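Local structure of Myo-inositol phosphohydrolase (Mitsuokella multacida, 4WU3) at residues Gln115-Leu121 with Asp235-His241; Phe356-Asn360 with Thr547-Met551; Phe376-Arg382 with Ser569-Leu574. The protein probably hydrolyses phosphate groups from inositol hexakisphosphate and related myo-inositol phosphates, as a phytase with the protein tyrosine phosphatase-like fold. The protein carries 2 engineered substitutions. All coordinates share one frame; numbering follows the deposited sequence.

Contact 1. Residues Gln115-Leu121 with Asp235-His241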
loop_
_atom_site.group_PDB
_atom_site.type_symbol
_atom_site.label_atom_id
_atom_site.label_comp_id
_atom_site.label_asym_id
_atom_site.label_seq_id
_atom_site.Cartn_x
_atom_site.Cartn_y
_atom_site.Cartn_z
ATOM N N GLN A 115 18.300 23.071 -24.950
ATOM C CA GLN A 115 17.013 22.422 -25.182
ATOM C C GLN A 115 16.765 21.179 -24.317
ATOM O O GLN A 115 15.764 20.491 -24.479
ATOM C CB GLN A 115 16.884 22.065 -26.658
ATOM C CG GLN A 115 16.429 23.251 -27.480
ATOM C CD GLN A 115 17.423 24.384 -27.446
ATOM O OE1 GLN A 115 17.133 25.488 -26.993
ATOM N NE2 GLN A 115 18.587 24.119 -27.961
ATOM N N PHE A 116 17.664 20.913 -23.378
ATOM C CA PHE A 116 17.634 19.669 -22.624
ATOM C C PHE A 116 17.117 19.940 -21.212
ATOM O O PHE A 116 17.606 20.841 -20.531
ATOM C CB PHE A 116 19.041 19.065 -22.593
ATOM C CG PHE A 116 19.131 17.741 -21.888
ATOM C CD1 PHE A 116 18.926 16.563 -22.566
ATOM C CD2 PHE A 116 19.457 17.680 -20.552
ATOM C CE1 PHE A 116 19.008 15.344 -21.918
ATOM C CE2 PHE A 116 19.550 16.470 -19.903
ATOM C CZ PHE A 116 19.322 15.298 -20.587
ATOM N N TYR A 117 16.118 19.163 -20.789
ATOM C CA TYR A 117 15.544 19.296 -19.448
ATOM C C TYR A 117 15.753 18.017 -18.648
ATOM O O TYR A 117 15.257 16.961 -19.010
ATOM C CB TYR A 117 14.049 19.636 -19.517
ATOM C CG TYR A 117 13.789 21.010 -20.082
ATOM C CD1 TYR A 117 13.880 21.238 -21.444
ATOM C CD2 TYR A 117 13.481 22.092 -19.255
ATOM C CE1 TYR A 117 13.669 22.496 -21.973
ATOM C CE2 TYR A 117 13.272 23.365 -19.787
ATOM C CZ TYR A 117 13.358 23.552 -21.147
ATOM O OH TYR A 117 13.147 24.798 -21.716
ATOM N N ASP A 118 16.515 18.128 -17.570
ATOM C CA ASP A 118 16.696 17.050 -16.631
ATOM C C ASP A 118 15.498 17.059 -15.706
ATOM O O ASP A 118 15.297 18.010 -14.951
ATOM C CB ASP A 118 17.987 17.266 -15.839
ATOM C CG ASP A 118 18.162 16.272 -14.707
ATOM O OD1 ASP A 118 17.648 15.136 -14.809
ATOM O OD2 ASP A 118 18.830 16.628 -13.709
ATOM N N VAL A 119 14.687 16.013 -15.794
ATOM C CA VAL A 119 13.569 15.841 -14.887
ATOM C C VAL A 119 13.966 14.837 -13.826
ATOM O O VAL A 119 13.970 13.621 -14.061
ATOM C CB VAL A 119 12.298 15.368 -15.617
ATOM C CG1 VAL A 119 11.140 15.230 -14.642
ATOM C CG2 VAL A 119 11.932 16.343 -16.733
ATOM N N ASP A 120 14.288 15.386 -12.657
ATOM C CA ASP A 120 14.811 14.658 -11.519
ATOM C C ASP A 120 13.680 14.240 -10.600
ATOM O O ASP A 120 13.134 15.066 -9.871
ATOM C CB ASP A 120 15.780 15.576 -10.769
ATOM C CG ASP A 120 16.381 14.933 -9.549
ATOM O OD1 ASP A 120 16.074 13.757 -9.288
ATOM O OD2 ASP A 120 17.170 15.617 -8.847
ATOM N N LEU A 121 13.343 12.953 -10.608
ATOM C CA LEU A 121 12.154 12.480 -9.900
ATOM C C LEU A 121 12.445 12.046 -8.462
ATOM O O LEU A 121 11.605 11.448 -7.803
ATOM C CB LEU A 121 11.512 11.319 -10.678
ATOM C CG LEU A 121 11.149 11.619 -12.128
ATOM C CD1 LEU A 121 10.813 10.342 -12.890
ATOM C CD2 LEU A 121 10.007 12.634 -12.199
ATOM N N ASP A 235 10.616 22.708 -28.732
ATOM C CA ASP A 235 11.735 21.909 -29.150
ATOM C C ASP A 235 12.423 21.258 -27.955
ATOM O O ASP A 235 13.584 20.854 -28.021
ATOM C CB ASP A 235 12.697 22.776 -29.929
ATOM C CG ASP A 235 13.193 23.951 -29.131
ATOM O OD1 ASP A 235 12.529 24.356 -28.158
ATOM O OD2 ASP A 235 14.263 24.486 -29.479
ATOM N N ALA A 236 11.705 21.159 -26.853
ATOM C CA ALA A 236 12.307 20.726 -25.609
ATOM C C ALA A 236 12.587 19.228 -25.618
ATOM O O ALA A 236 11.778 18.438 -26.096
ATOM C CB ALA A 236 11.401 21.081 -24.446
ATOM N N TRP A 237 13.738 18.842 -25.087
ATOM C CA TRP A 237 14.046 17.439 -24.930
ATOM C C TRP A 237 13.991 17.122 -23.447
ATOM O O TRP A 237 14.635 17.786 -22.648
ATOM C CB TRP A 237 15.423 17.114 -25.503
ATOM C CG TRP A 237 15.718 15.666 -25.431
ATOM C CD1 TRP A 237 16.068 14.967 -24.322
ATOM C CD2 TRP A 237 15.666 14.727 -26.500
ATOM N NE1 TRP A 237 16.239 13.649 -24.626
ATOM C CE2 TRP A 237 15.990 13.468 -25.960
ATOM C CE3 TRP A 237 15.358 14.820 -27.856
ATOM C CZ2 TRP A 237 16.043 12.313 -26.736
ATOM C CZ3 TRP A 237 15.392 13.674 -28.620
ATOM C CH2 TRP A 237 15.739 12.439 -28.061
ATOM N N LEU A 238 13.194 16.119 -23.094
ATOM C CA LEU A 238 13.000 15.708 -21.706
ATOM C C LEU A 238 13.722 14.405 -21.379
ATOM O O LEU A 238 13.548 13.395 -22.054
ATOM C CB LEU A 238 11.509 15.533 -21.417
ATOM C CG LEU A 238 10.665 16.810 -21.443
ATOM C CD1 LEU A 238 9.272 16.535 -20.891
ATOM C CD2 LEU A 238 11.330 17.924 -20.654
ATOM N N HIS A 239 14.538 14.443 -20.335
ATOM C CA HIS A 239 15.202 13.252 -19.848
ATOM C C HIS A 239 14.736 12.987 -18.429
ATOM O O HIS A 239 15.030 13.772 -17.527
ATOM C CB HIS A 239 16.723 13.425 -19.859
ATOM C CG HIS A 239 17.454 12.201 -19.429
ATOM N ND1 HIS A 239 17.716 11.159 -20.287
ATOM C CD2 HIS A 239 17.917 11.818 -18.214
ATOM C CE1 HIS A 239 18.330 10.193 -19.628
ATOM N NE2 HIS A 239 18.468 10.568 -18.369
ATOM N N TYR A 240 13.988 11.897 -18.244
ATOM C CA TYR A 240 13.466 11.520 -16.937
ATOM C C TYR A 240 14.434 10.579 -16.237
ATOM O O TYR A 240 15.010 9.665 -16.854
ATOM C CB TYR A 240 12.123 10.800 -17.067
ATOM C CG TYR A 240 11.032 11.606 -17.714
ATOM C CD1 TYR A 240 10.359 12.584 -17.009
ATOM C CD2 TYR A 240 10.659 11.370 -19.030
ATOM C CE1 TYR A 240 9.355 13.322 -17.604
ATOM C CE2 TYR A 240 9.660 12.096 -19.632
ATOM C CZ TYR A 240 9.006 13.074 -18.921
ATOM O OH TYR A 240 8.009 13.817 -19.531
ATOM N N HIS A 241 14.621 10.790 -14.945
ATOM C CA HIS A 241 15.396 9.839 -14.171
ATOM C C HIS A 241 14.986 9.780 -12.694
ATOM O O HIS A 241 14.462 10.745 -12.117
ATOM C CB HIS A 241 16.884 10.145 -14.307
ATOM C CG HIS A 241 17.388 11.121 -13.301
ATOM N ND1 HIS A 241 17.749 10.748 -12.024
ATOM C CD2 HIS A 241 17.587 12.455 -13.378
ATOM C CE1 HIS A 241 18.143 11.816 -11.355
ATOM N NE2 HIS A 241 18.053 12.863 -12.155
#
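The rings of Phe-116 and Trp-237 lie almost parallel, the phenyl and the five-membered ring 13° apart, yet slid so far that they barely overlap, CD1 of Phe-116 lying 3.7 Å from CD1 of Trp-237. CZ of the same phenyl is 3.3 Å from CB of His-239, whose side chain runs beside it, and the three rings form an aromatic cluster on one face of a parallel strand pair inside the mixed five-stranded sheet of the phosphatase-like fold. Strand 237-241 runs toward what, in this family, is the phosphate-binding loop. At the edge of the His-241 ring, in its plane, sits a carboxylate oxygen: OD1 of Asp-118 is 3.0 Å from CD2 of His-241, the two groups nearly coplanar. With chi1 at 88°, CG of His-241 stands between its own backbone N and carbonyl carbon, which carries the ring across to Asp-118 and Asp-120, while its NE2 is hydrogen-bonded to OE2 of Glu-195. The Tyr-117 ring receives the carbonyl oxygen of Trp-237 at its edge. On the opposite face of the sheet from the cluster, CB of Tyr-117 packs against CD2 of Leu-238 at 3.4 Å, and Val-119 lies alongside the Tyr-240 ring. Six backbone bonds join the strands. In one of them, 2.9 Å from Val-119 N to His-239 O, the donor is tilted 24° from the carbonyl plane.

Contact 2. Residues Phe356-Asn360 with Thr547-Met551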
loop_
_atom_site.group_PDB
_atom_site.type_symbol
_atom_site.label_atom_id
_atom_site.label_comp_id
_atom_site.label_asym_id
_atom_site.label_seq_id
_atom_site.Cartn_x
_atom_site.Cartn_y
_atom_site.Cartn_z
ATOM N N PHE A 356 2.311 36.703 28.735
ATOM C CA PHE A 356 2.541 38.131 28.549
ATOM C C PHE A 356 3.891 38.498 29.111
ATOM O O PHE A 356 4.238 38.049 30.198
ATOM C CB PHE A 356 1.479 38.967 29.277
ATOM C CG PHE A 356 1.730 40.460 29.213
ATOM C CD1 PHE A 356 1.360 41.190 28.101
ATOM C CD2 PHE A 356 2.347 41.129 30.261
ATOM C CE1 PHE A 356 1.592 42.556 28.032
ATOM C CE2 PHE A 356 2.565 42.494 30.202
ATOM C CZ PHE A 356 2.192 43.208 29.080
ATOM N N ARG A 357 4.646 39.316 28.386
ATOM C CA ARG A 357 5.915 39.824 28.905
ATOM C C ARG A 357 6.328 41.083 28.186
ATOM O O ARG A 357 5.927 41.311 27.040
ATOM C CB ARG A 357 7.027 38.777 28.779
ATOM C CG ARG A 357 7.424 38.428 27.354
ATOM C CD ARG A 357 6.553 37.340 26.740
ATOM N NE ARG A 357 7.187 36.754 25.558
ATOM C CZ ARG A 357 6.620 35.846 24.772
ATOM N NH1 ARG A 357 5.422 35.387 25.007
ATOM N NH2 ARG A 357 7.249 35.389 23.727
ATOM N N THR A 358 7.118 41.910 28.867
ATOM C CA THR A 358 7.785 43.034 28.224
ATOM C C THR A 358 9.271 42.823 28.417
ATOM O O THR A 358 9.682 41.950 29.177
ATOM C CB THR A 358 7.369 44.415 28.800
ATOM O OG1 THR A 358 7.976 44.633 30.086
ATOM C CG2 THR A 358 5.859 44.525 28.924
ATOM N N MET A 359 10.082 43.610 27.727
ATOM C CA MET A 359 11.520 43.474 27.847
ATOM C C MET A 359 12.017 44.029 29.177
ATOM O O MET A 359 13.214 43.945 29.481
ATOM C CB MET A 359 12.209 44.162 26.678
ATOM C CG MET A 359 11.854 43.537 25.337
ATOM S SD MET A 359 12.318 41.795 25.300
ATOM C CE MET A 359 10.810 40.967 25.764
ATOM N N ASN A 360 11.099 44.579 29.974
ATOM C CA ASN A 360 11.411 44.980 31.350
ATOM C C ASN A 360 11.000 43.925 32.380
ATOM O O ASN A 360 11.215 44.111 33.578
ATOM C CB ASN A 360 10.724 46.307 31.702
ATOM C CG ASN A 360 11.151 47.449 30.801
ATOM O OD1 ASN A 360 12.339 47.743 30.667
ATOM N ND2 ASN A 360 10.182 48.113 30.193
ATOM N N THR A 547 5.410 34.169 17.907
ATOM C CA THR A 547 5.691 35.362 18.688
ATOM C C THR A 547 7.158 35.471 19.113
ATOM O O THR A 547 7.774 36.538 18.963
ATOM C CB THR A 547 4.792 35.408 19.938
ATOM O OG1 THR A 547 3.449 35.716 19.546
ATOM C CG2 THR A 547 5.273 36.457 20.926
ATOM N N THR A 548 7.715 34.382 19.639
ATOM C CA THR A 548 9.100 34.381 20.104
ATOM C C THR A 548 10.093 34.454 18.949
ATOM O O THR A 548 11.155 35.072 19.068
ATOM C CB THR A 548 9.428 33.149 20.962
ATOM O OG1 THR A 548 8.433 32.984 21.980
ATOM C CG2 THR A 548 10.773 33.328 21.618
ATOM N N ALA A 549 9.736 33.842 17.828
ATOM C CA ALA A 549 10.529 33.972 16.604
ATOM C C ALA A 549 10.677 35.444 16.182
ATOM O O ALA A 549 11.782 35.945 15.990
ATOM C CB ALA A 549 9.894 33.162 15.479
ATOM N N TYR A 550 9.558 36.146 16.042
ATOM C CA TYR A 550 9.609 37.554 15.659
ATOM C C TYR A 550 10.294 38.415 16.723
ATOM O O TYR A 550 11.115 39.285 16.389
ATOM C CB TYR A 550 8.212 38.077 15.309
ATOM C CG TYR A 550 7.878 37.848 13.851
ATOM C CD1 TYR A 550 8.288 38.755 12.873
ATOM C CD2 TYR A 550 7.204 36.706 13.443
ATOM C CE1 TYR A 550 8.010 38.535 11.537
ATOM C CE2 TYR A 550 6.916 36.481 12.104
ATOM C CZ TYR A 550 7.319 37.395 11.155
ATOM O OH TYR A 550 7.032 37.166 9.820
ATOM N N MET A 551 9.999 38.169 17.997
ATOM C CA MET A 551 10.663 38.935 19.054
ATOM C C MET A 551 12.196 38.768 19.006
ATOM O O MET A 551 12.937 39.738 19.169
ATOM C CB MET A 551 10.126 38.559 20.431
ATOM C CG MET A 551 8.691 38.992 20.671
ATOM S SD MET A 551 7.944 38.269 22.140
ATOM C CE MET A 551 8.693 39.307 23.399
#
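Beside the phosphate-binding loop of the second phosphatase-like unit, Arg-357 meets Thr-547, Thr-548 and Met-551 in the first turns of helix 545-558, the helix that follows that loop. The loop, with Ser-540, Gly-543 and Arg-546 among its residues, lines a pocket occupied by inositol tetrakisphosphate; NH1 of Arg-357 donates to the carbonyl oxygens of Gly-543 and Asn-355, consistent with a part in positioning the loop. Chi1 of 66° and a bend at chi2 (-86°) turn the arginine chain toward the helix, which its CB alone does not face. NH2 of Arg-357 lies 3.2 Å from OG1 of Thr-548, an oxygen near the guanidinium plane that is itself hydrogen-bonded to Ala-544 O. The same NH2 passes 3.6 Å from CG2 of Thr-547, whose OG1 is hydrogen-bonded to the hydroxyl of Ser-540. Met-551 approaches the arginine obliquely, its SD 3.4 Å from NH2 of Arg-357. CE of Met-551 lies 3.7 Å from NE of Arg-357 and 3.6 Å from CE of Met-359, so the methyl reaches both residues while the sulfur meets the arginine alone. Strand 357-358 borders the five-stranded sheet beside strand 390-393, helix 545-558 packs on strand 535-539 of that sheet, and helix 564-573 places Gln-571 against Met-359, Thr-548 and Met-551.

Contact 3. Residues Phe376-Arg382 with Ser569-Leu574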
loop_
_atom_site.group_PDB
_atom_site.type_symbol
_atom_site.label_atom_id
_atom_site.label_comp_id
_atom_site.label_asym_id
_atom_site.label_seq_id
_atom_site.Cartn_x
_atom_site.Cartn_y
_atom_site.Cartn_z
ATOM N N PHE A 376 22.080 27.992 24.796
ATOM C CA PHE A 376 21.301 28.413 25.954
ATOM C C PHE A 376 22.161 28.703 27.173
ATOM O O PHE A 376 22.961 27.870 27.603
ATOM C CB PHE A 376 20.248 27.381 26.352
ATOM C CG PHE A 376 19.595 27.691 27.671
ATOM C CD1 PHE A 376 18.683 28.724 27.775
ATOM C CD2 PHE A 376 19.939 26.985 28.816
ATOM C CE1 PHE A 376 18.102 29.035 28.986
ATOM C CE2 PHE A 376 19.358 27.289 30.034
ATOM C CZ PHE A 376 18.436 28.318 30.119
ATOM N N THR A 377 21.969 29.887 27.739
ATOM C CA THR A 377 22.559 30.212 29.022
ATOM C C THR A 377 21.508 30.755 29.973
ATOM O O THR A 377 20.604 31.475 29.565
ATOM C CB THR A 377 23.696 31.240 28.907
ATOM O OG1 THR A 377 24.103 31.610 30.225
ATOM C CG2 THR A 377 23.250 32.486 28.160
ATOM N N PRO A 378 21.621 30.401 31.254
ATOM C CA PRO A 378 20.693 30.930 32.250
ATOM C C PRO A 378 20.982 32.393 32.606
ATOM O O PRO A 378 20.159 33.043 33.252
ATOM C CB PRO A 378 20.896 30.006 33.456
ATOM C CG PRO A 378 22.247 29.396 33.271
ATOM C CD PRO A 378 22.569 29.420 31.809
ATOM N N THR A 379 22.118 32.914 32.149
ATOM C CA THR A 379 22.551 34.256 32.535
ATOM C C THR A 379 22.983 35.097 31.333
ATOM O O THR A 379 24.128 35.537 31.256
ATOM C CB THR A 379 23.727 34.192 33.540
ATOM O OG1 THR A 379 24.857 33.542 32.936
ATOM C CG2 THR A 379 23.324 33.426 34.787
ATOM N N PRO A 380 22.064 35.326 30.386
ATOM C CA PRO A 380 22.392 36.128 29.217
ATOM C C PRO A 380 22.425 37.600 29.576
ATOM O O PRO A 380 21.853 38.000 30.587
ATOM C CB PRO A 380 21.232 35.850 28.269
ATOM C CG PRO A 380 20.082 35.627 29.184
ATOM C CD PRO A 380 20.642 34.953 30.412
ATOM N N THR A 381 23.097 38.396 28.756
ATOM C CA THR A 381 23.142 39.833 28.979
ATOM C C THR A 381 21.749 40.406 28.767
ATOM O O THR A 381 21.006 39.926 27.918
ATOM C CB THR A 381 24.130 40.539 28.030
ATOM O OG1 THR A 381 24.049 41.957 28.231
ATOM C CG2 THR A 381 23.812 40.226 26.563
ATOM N N ARG A 382 21.406 41.430 29.545
ATOM C CA ARG A 382 20.141 42.135 29.391
ATOM C C ARG A 382 20.352 43.434 28.639
ATOM O O ARG A 382 19.524 44.351 28.682
ATOM C CB ARG A 382 19.512 42.443 30.749
ATOM C CG ARG A 382 18.798 41.274 31.413
ATOM C CD ARG A 382 17.871 41.744 32.536
ATOM N NE ARG A 382 16.594 42.268 32.032
ATOM C CZ ARG A 382 15.400 41.726 32.279
ATOM N NH1 ARG A 382 14.306 42.270 31.771
ATOM N NH2 ARG A 382 15.290 40.645 33.045
ATOM N N SER A 569 18.248 32.942 24.594
ATOM C CA SER A 569 18.136 32.655 26.011
ATOM C C SER A 569 17.275 33.692 26.749
ATOM O O SER A 569 16.374 33.335 27.504
ATOM C CB SER A 569 19.529 32.550 26.625
ATOM O OG SER A 569 20.257 31.482 26.025
ATOM N N ARG A 570 17.509 34.976 26.524
ATOM C CA ARG A 570 16.713 35.951 27.234
ATOM C C ARG A 570 15.264 35.981 26.746
ATOM O O ARG A 570 14.345 36.120 27.560
ATOM C CB ARG A 570 17.353 37.335 27.194
ATOM C CG ARG A 570 17.400 38.011 25.840
ATOM C CD ARG A 570 18.518 39.032 25.857
ATOM N NE ARG A 570 18.339 40.083 24.871
ATOM C CZ ARG A 570 19.131 41.138 24.778
ATOM N NH1 ARG A 570 18.916 42.053 23.869
ATOM N NH2 ARG A 570 20.144 41.290 25.596
ATOM N N GLN A 571 15.038 35.814 25.440
ATOM C CA GLN A 571 13.656 35.730 24.935
ATOM C C GLN A 571 12.923 34.516 25.545
ATOM O O GLN A 571 11.716 34.574 25.809
ATOM C CB GLN A 571 13.614 35.692 23.403
ATOM C CG GLN A 571 14.040 36.988 22.719
ATOM C CD GLN A 571 13.311 38.209 23.246
ATOM O OE1 GLN A 571 12.135 38.150 23.615
ATOM N NE2 GLN A 571 14.011 39.326 23.289
ATOM N N TYR A 572 13.656 33.431 25.776
ATOM C CA TYR A 572 13.103 32.277 26.473
ATOM C C TYR A 572 12.851 32.636 27.927
ATOM O O TYR A 572 11.749 32.419 28.452
ATOM C CB TYR A 572 14.037 31.055 26.390
ATOM C CG TYR A 572 13.624 29.920 27.307
ATOM C CD1 TYR A 572 12.584 29.083 26.968
ATOM C CD2 TYR A 572 14.263 29.706 28.519
ATOM C CE1 TYR A 572 12.186 28.057 27.801
ATOM C CE2 TYR A 572 13.881 28.672 29.359
ATOM C CZ TYR A 572 12.834 27.849 28.993
ATOM O OH TYR A 572 12.429 26.807 29.810
ATOM N N LEU A 573 13.865 33.204 28.572
ATOM C CA LEU A 573 13.773 33.508 29.992
ATOM C C LEU A 573 12.648 34.483 30.269
ATOM O O LEU A 573 12.015 34.417 31.311
ATOM C CB LEU A 573 15.094 34.050 30.519
ATOM C CG LEU A 573 16.177 32.972 30.588
ATOM C CD1 LEU A 573 17.519 33.572 30.943
ATOM C CD2 LEU A 573 15.797 31.898 31.593
ATOM N N LEU A 574 12.381 35.378 29.326
ATOM C CA LEU A 574 11.353 36.386 29.544
ATOM C C LEU A 574 9.952 35.825 29.362
ATOM O O LEU A 574 8.979 36.512 29.648
ATOM C CB LEU A 574 11.564 37.583 28.623
ATOM C CG LEU A 574 12.779 38.414 29.026
ATOM C CD1 LEU A 574 13.288 39.276 27.883
ATOM C CD2 LEU A 574 12.434 39.262 30.236
#
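Arg-570, Ser-569 and Phe-376 bury the most surface where an irregular loop is held to the later part of helix 564-573 by two hydrogen bonds. The extended chain of Arg-570 lies alongside Thr-381 and donates from NH2 to the carbonyl oxygen of Thr-381 at 2.8 Å. That oxygen lies almost in the guanidinium plane, but the donor stands 49° out of the carbonyl plane. Lys-383 O takes a second bond from NH2, and NH1 forms a salt bridge with Asp-555, so three acceptors hold the two nitrogens, which should restrict the group's rotation. Ser-569 accepts from the backbone N of Thr-377 through OG, 2.9 Å away, and also bonds Gly-565 O. Thr-377 itself opens an ST turn. In Phe-376, CG stands anti to the backbone N (chi1 170°), carrying the ring to Ser-569, with CD1 3.6 Å from OG, and to Tyr-572, where CE1 meets CD2 at 3.9 Å; this pair meets obliquely although the planes are at 90°. Pro-380 and Leu-573 reach toward each other, CD of Pro-380 to CD1 of Leu-573 at a tight 3.5 Å. Loop 376-382, leading to helix 385-388, packs on helix 564-573, and the Arg-570 to Asp-555 salt bridge links that helix to helix 545-558.

In the fold
Contact 1 closes before the other two begin, and lies on the far side of the chain's centre, with centres about 49 Å from contact 2 and 51 Å from contact 3. It belongs to one five-stranded mixed sheet, while contact 2 borrows an edge strand of another with the same strand order, as a duplicated phosphatase-like fold would give. Strand 237-241 and strand 535-539 hold matching central places. Contacts 2 and 3 interleave along the chain and sit about 12 Å apart between centres, joined through the successive helices 545-558 and 564-573; Met-359 O and Arg-382 NH1, 3.0 Å apart, are probably hydrogen-bonded. Contact 2 lies beside one inositol phosphate pocket, contact 3 farther out from it.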